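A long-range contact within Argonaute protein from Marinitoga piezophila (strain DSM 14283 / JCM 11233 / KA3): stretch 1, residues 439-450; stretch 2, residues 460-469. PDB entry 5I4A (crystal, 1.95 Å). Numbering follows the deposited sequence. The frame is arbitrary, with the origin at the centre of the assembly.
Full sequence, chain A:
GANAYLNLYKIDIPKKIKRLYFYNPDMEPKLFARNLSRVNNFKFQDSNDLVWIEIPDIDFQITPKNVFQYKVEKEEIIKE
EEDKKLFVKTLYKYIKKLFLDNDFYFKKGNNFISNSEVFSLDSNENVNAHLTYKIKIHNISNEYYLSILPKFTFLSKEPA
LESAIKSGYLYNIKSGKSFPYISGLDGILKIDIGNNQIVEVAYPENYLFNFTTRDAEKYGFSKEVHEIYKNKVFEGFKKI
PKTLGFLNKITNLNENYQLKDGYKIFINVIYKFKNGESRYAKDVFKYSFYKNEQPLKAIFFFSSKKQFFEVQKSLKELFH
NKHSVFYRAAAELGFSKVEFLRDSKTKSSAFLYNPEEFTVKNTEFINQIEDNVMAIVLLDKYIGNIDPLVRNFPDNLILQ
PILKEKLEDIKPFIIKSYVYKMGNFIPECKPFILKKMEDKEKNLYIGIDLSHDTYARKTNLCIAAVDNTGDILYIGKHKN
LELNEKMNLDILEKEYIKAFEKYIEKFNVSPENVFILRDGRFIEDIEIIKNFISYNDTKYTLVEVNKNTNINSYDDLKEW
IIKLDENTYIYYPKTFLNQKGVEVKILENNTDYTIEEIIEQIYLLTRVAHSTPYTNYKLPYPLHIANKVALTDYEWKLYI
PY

Stretch 1 439-450: DKEKNLYIGIDL
Stretch 2 460-469: NLCIAAVDNT

Beyond the Tyr445-Val466 bridge, where strand 443-450 begins and strand 460-466 ends, the two stretches stay joined through water rather than by direct hydrogen bonds. One water donates to Glu441 O (2.8 Å) and Asn443 O (2.7 Å) and accepts from Asn468 N (3.0 Å); a second donates to Glu441 OE2 (2.8 Å) and Asn468 OD1 (2.6 Å), so it links two acceptors that could not bond to each other. Asn468 (chi1 71°, p; chi2 -62°) points toward stretch 1, its CB 3.4 Å from Lys440 O and its OD1 3.4 Å from Glu441 CA. Glu441 is extended (chi1 and chi2 t). Here Lys440 to Asn443 form a type I turn, with Glu441 at phi/psi -66/-24° and Lys442 at -72/-4°, closed by a weak bond from Asn443 N to Lys440 O (3.3 Å).

From the turn, strand 443-450 runs antiparallel to strand 460-466, at 163° between directions and 4.5 Å at closest approach. Register pairs Tyr445 with Val466 and continues stepwise to Leu450 with Leu461. Three pairs exchange two backbone bonds each: Tyr445 N to Val466 O (3.2 Å) and Val466 N to Tyr445 O (2.8 Å); Gly447 N to Ala464 O (2.7 Å) and Ala464 N to Gly447 O (3.0 Å); Asp449 N to Cys462 O and Cys462 N to Asp449 O (both 2.8 Å). Between them, CA-H...O contacts such as Ile446 CA to Ala464 O (3.2 Å) and Ile463 CA to Gly447 O (3.2 Å) supplement the ladder, and Leu450 CA to Asn460 O (3.1 Å) extends it past the Asp449-Cys462 pair.

Ile446, Ile448 and Leu450 share one face with Ala465, Ile463 and Leu461, making apolar contacts: Ile446 CG1 to Ala465 CB (3.8 Å), Ile448 CD1 (chi1 and chi2 m) to Ile463 CG2 (3.6 Å), and Leu450 CD1 to Leu461 CD1 (3.8 Å). On the other face, Tyr445 (chi1 -56°, m; chi2 -75°) sets CB 3.9 Å from Val466 CG2 (chi1 m), while its ring edge meets Asn468 CA, 4.1 Å from CE2.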

# COMPACT_ATOMS: atom_id res chain seq x y z
N ASP A 439 -27.99 2.05 -6.39
CA ASP A 439 -28.42 2.15 -7.79
C ASP A 439 -27.25 2.04 -8.76
O ASP A 439 -27.34 2.55 -9.87
CB ASP A 439 -29.18 3.46 -8.01
CG ASP A 439 -28.33 4.72 -7.72
OD1 ASP A 439 -27.31 4.63 -7.01
OD2 ASP A 439 -28.67 5.81 -8.21
N LYS A 440 -26.16 1.38 -8.36
CA LYS A 440 -24.96 1.27 -9.18
C LYS A 440 -24.70 -0.15 -9.67
O LYS A 440 -23.56 -0.50 -9.98
CB LYS A 440 -23.73 1.79 -8.42
CG LYS A 440 -23.87 3.20 -7.88
CD LYS A 440 -24.22 4.18 -8.98
CE LYS A 440 -24.07 5.62 -8.50
NZ LYS A 440 -24.85 5.89 -7.26
N GLU A 441 -25.75 -0.98 -9.77
CA GLU A 441 -25.55 -2.37 -10.17
C GLU A 441 -25.06 -2.49 -11.61
O GLU A 441 -24.43 -3.49 -11.98
CB GLU A 441 -26.86 -3.16 -10.00
CG GLU A 441 -26.79 -4.64 -10.36
CD GLU A 441 -28.08 -5.37 -10.04
OE1 GLU A 441 -28.83 -5.71 -10.98
OE2 GLU A 441 -28.34 -5.61 -8.84
N LYS A 442 -25.32 -1.47 -12.44
CA LYS A 442 -24.98 -1.54 -13.86
C LYS A 442 -23.49 -1.44 -14.12
O LYS A 442 -23.07 -1.57 -15.28
CB LYS A 442 -25.71 -0.44 -14.61
CG LYS A 442 -25.40 0.97 -14.12
CD LYS A 442 -26.29 1.99 -14.81
CE LYS A 442 -26.23 3.34 -14.12
NZ LYS A 442 -27.20 4.30 -14.71
N ASN A 443 -22.67 -1.23 -13.10
CA ASN A 443 -21.25 -0.98 -13.27
C ASN A 443 -20.43 -2.18 -12.82
O ASN A 443 -20.80 -2.90 -11.88
CB ASN A 443 -20.82 0.27 -12.49
CG ASN A 443 -21.66 1.48 -12.83
OD1 ASN A 443 -21.95 1.74 -14.00
ND2 ASN A 443 -22.07 2.22 -11.81
N LEU A 444 -19.31 -2.40 -13.50
CA LEU A 444 -18.38 -3.48 -13.19
C LEU A 444 -17.08 -2.86 -12.68
O LEU A 444 -16.36 -2.21 -13.44
CB LEU A 444 -18.13 -4.35 -14.42
CG LEU A 444 -17.05 -5.43 -14.30
CD1 LEU A 444 -17.37 -6.37 -13.15
CD2 LEU A 444 -16.91 -6.21 -15.60
N TYR A 445 -16.81 -3.05 -11.39
CA TYR A 445 -15.65 -2.46 -10.74
C TYR A 445 -14.51 -3.48 -10.72
O TYR A 445 -14.65 -4.55 -10.13
CB TYR A 445 -16.00 -2.00 -9.33
CG TYR A 445 -17.17 -1.03 -9.31
CD1 TYR A 445 -17.01 0.29 -9.71
CD2 TYR A 445 -18.44 -1.44 -8.91
CE1 TYR A 445 -18.07 1.17 -9.71
CE2 TYR A 445 -19.51 -0.56 -8.90
CZ TYR A 445 -19.32 0.74 -9.30
OH TYR A 445 -20.37 1.63 -9.30
N ILE A 446 -13.40 -3.13 -11.37
CA ILE A 446 -12.27 -4.03 -11.57
C ILE A 446 -11.02 -3.36 -11.03
O ILE A 446 -10.78 -2.18 -11.29
CB ILE A 446 -12.10 -4.39 -13.06
CG1 ILE A 446 -13.31 -5.19 -13.56
CG2 ILE A 446 -10.81 -5.16 -13.29
CD1 ILE A 446 -13.33 -5.39 -15.06
N GLY A 447 -10.23 -4.11 -10.27
CA GLY A 447 -8.95 -3.65 -9.77
C GLY A 447 -7.82 -4.41 -10.43
O GLY A 447 -7.95 -5.61 -10.69
N ILE A 448 -6.72 -3.71 -10.71
CA ILE A 448 -5.59 -4.28 -11.44
C ILE A 448 -4.32 -4.06 -10.64
O ILE A 448 -3.94 -2.91 -10.37
CB ILE A 448 -5.44 -3.65 -12.84
CG1 ILE A 448 -6.75 -3.74 -13.62
CG2 ILE A 448 -4.31 -4.32 -13.60
CD1 ILE A 448 -7.22 -5.15 -13.86
N ASP A 449 -3.65 -5.15 -10.27
CA ASP A 449 -2.33 -5.11 -9.65
C ASP A 449 -1.36 -5.80 -10.60
O ASP A 449 -1.42 -7.03 -10.78
CB ASP A 449 -2.33 -5.79 -8.28
CG ASP A 449 -1.03 -5.58 -7.51
OD1 ASP A 449 0.04 -5.46 -8.13
OD2 ASP A 449 -1.08 -5.54 -6.26
N LEU A 450 -0.45 -5.03 -11.19
CA LEU A 450 0.49 -5.54 -12.18
C LEU A 450 1.84 -4.88 -11.97
O LEU A 450 1.96 -3.66 -12.07
CB LEU A 450 -0.03 -5.29 -13.60
CG LEU A 450 0.86 -5.71 -14.77
CD1 LEU A 450 0.03 -6.29 -15.90
CD2 LEU A 450 1.63 -4.52 -15.26
N ASN A 460 4.21 -9.79 -12.81
CA ASN A 460 3.26 -10.31 -11.84
C ASN A 460 1.93 -9.58 -11.99
O ASN A 460 1.89 -8.34 -11.95
CB ASN A 460 3.80 -10.15 -10.42
CG ASN A 460 5.00 -11.02 -10.15
OD1 ASN A 460 5.02 -12.19 -10.55
ND2 ASN A 460 6.01 -10.47 -9.50
N LEU A 461 0.85 -10.35 -12.16
CA LEU A 461 -0.46 -9.81 -12.50
C LEU A 461 -1.54 -10.42 -11.60
O LEU A 461 -1.51 -11.61 -11.31
CB LEU A 461 -0.80 -10.11 -13.97
CG LEU A 461 -2.27 -9.94 -14.38
CD1 LEU A 461 -2.68 -8.47 -14.35
CD2 LEU A 461 -2.53 -10.55 -15.74
N CYS A 462 -2.48 -9.58 -11.18
CA CYS A 462 -3.67 -10.03 -10.45
C CYS A 462 -4.79 -9.03 -10.68
O CYS A 462 -4.56 -7.82 -10.60
CB CYS A 462 -3.38 -10.19 -8.95
SG CYS A 462 -4.85 -10.61 -7.98
N ILE A 463 -5.99 -9.53 -10.97
CA ILE A 463 -7.16 -8.69 -11.19
C ILE A 463 -8.30 -9.17 -10.30
O ILE A 463 -8.37 -10.34 -9.92
CB ILE A 463 -7.60 -8.68 -12.68
CG1 ILE A 463 -8.44 -9.91 -13.02
CG2 ILE A 463 -6.40 -8.60 -13.60
CD1 ILE A 463 -9.91 -9.60 -13.26
N ALA A 464 -9.19 -8.24 -9.95
CA ALA A 464 -10.33 -8.54 -9.09
C ALA A 464 -11.51 -7.68 -9.52
O ALA A 464 -11.36 -6.47 -9.71
CB ALA A 464 -10.00 -8.28 -7.62
N ALA A 465 -12.68 -8.31 -9.67
CA ALA A 465 -13.90 -7.62 -10.08
C ALA A 465 -14.97 -7.81 -9.01
O ALA A 465 -15.12 -8.90 -8.45
CB ALA A 465 -14.40 -8.14 -11.43
N VAL A 466 -15.72 -6.74 -8.74
CA VAL A 466 -16.80 -6.76 -7.76
C VAL A 466 -17.99 -5.98 -8.31
O VAL A 466 -17.87 -5.21 -9.26
CB VAL A 466 -16.39 -6.16 -6.39
CG1 VAL A 466 -15.08 -6.78 -5.89
CG2 VAL A 466 -16.28 -4.65 -6.47
N ASP A 467 -19.15 -6.19 -7.68
CA ASP A 467 -20.36 -5.47 -8.05
C ASP A 467 -20.62 -4.35 -7.05
O ASP A 467 -19.82 -4.07 -6.16
CB ASP A 467 -21.55 -6.44 -8.18
CG ASP A 467 -21.96 -7.09 -6.86
OD1 ASP A 467 -21.61 -6.58 -5.77
OD2 ASP A 467 -22.66 -8.12 -6.91
N ASN A 468 -21.78 -3.69 -7.20
CA ASN A 468 -22.11 -2.54 -6.37
C ASN A 468 -22.33 -2.91 -4.91
O ASN A 468 -22.29 -2.03 -4.04
CB ASN A 468 -23.36 -1.85 -6.91
CG ASN A 468 -24.62 -2.66 -6.69
OD1 ASN A 468 -24.75 -3.78 -7.19
ND2 ASN A 468 -25.55 -2.11 -5.93
N THR A 469 -22.57 -4.19 -4.61
CA THR A 469 -22.82 -4.65 -3.25
C THR A 469 -21.56 -5.14 -2.55
O THR A 469 -21.61 -5.46 -1.36
CB THR A 469 -23.85 -5.78 -3.25
OG1 THR A 469 -23.29 -6.93 -3.89
CG2 THR A 469 -25.10 -5.35 -3.99
O HOH W 1 -26.37 -5.80 -6.89
O HOH W 2 -22.43 -3.98 -10.09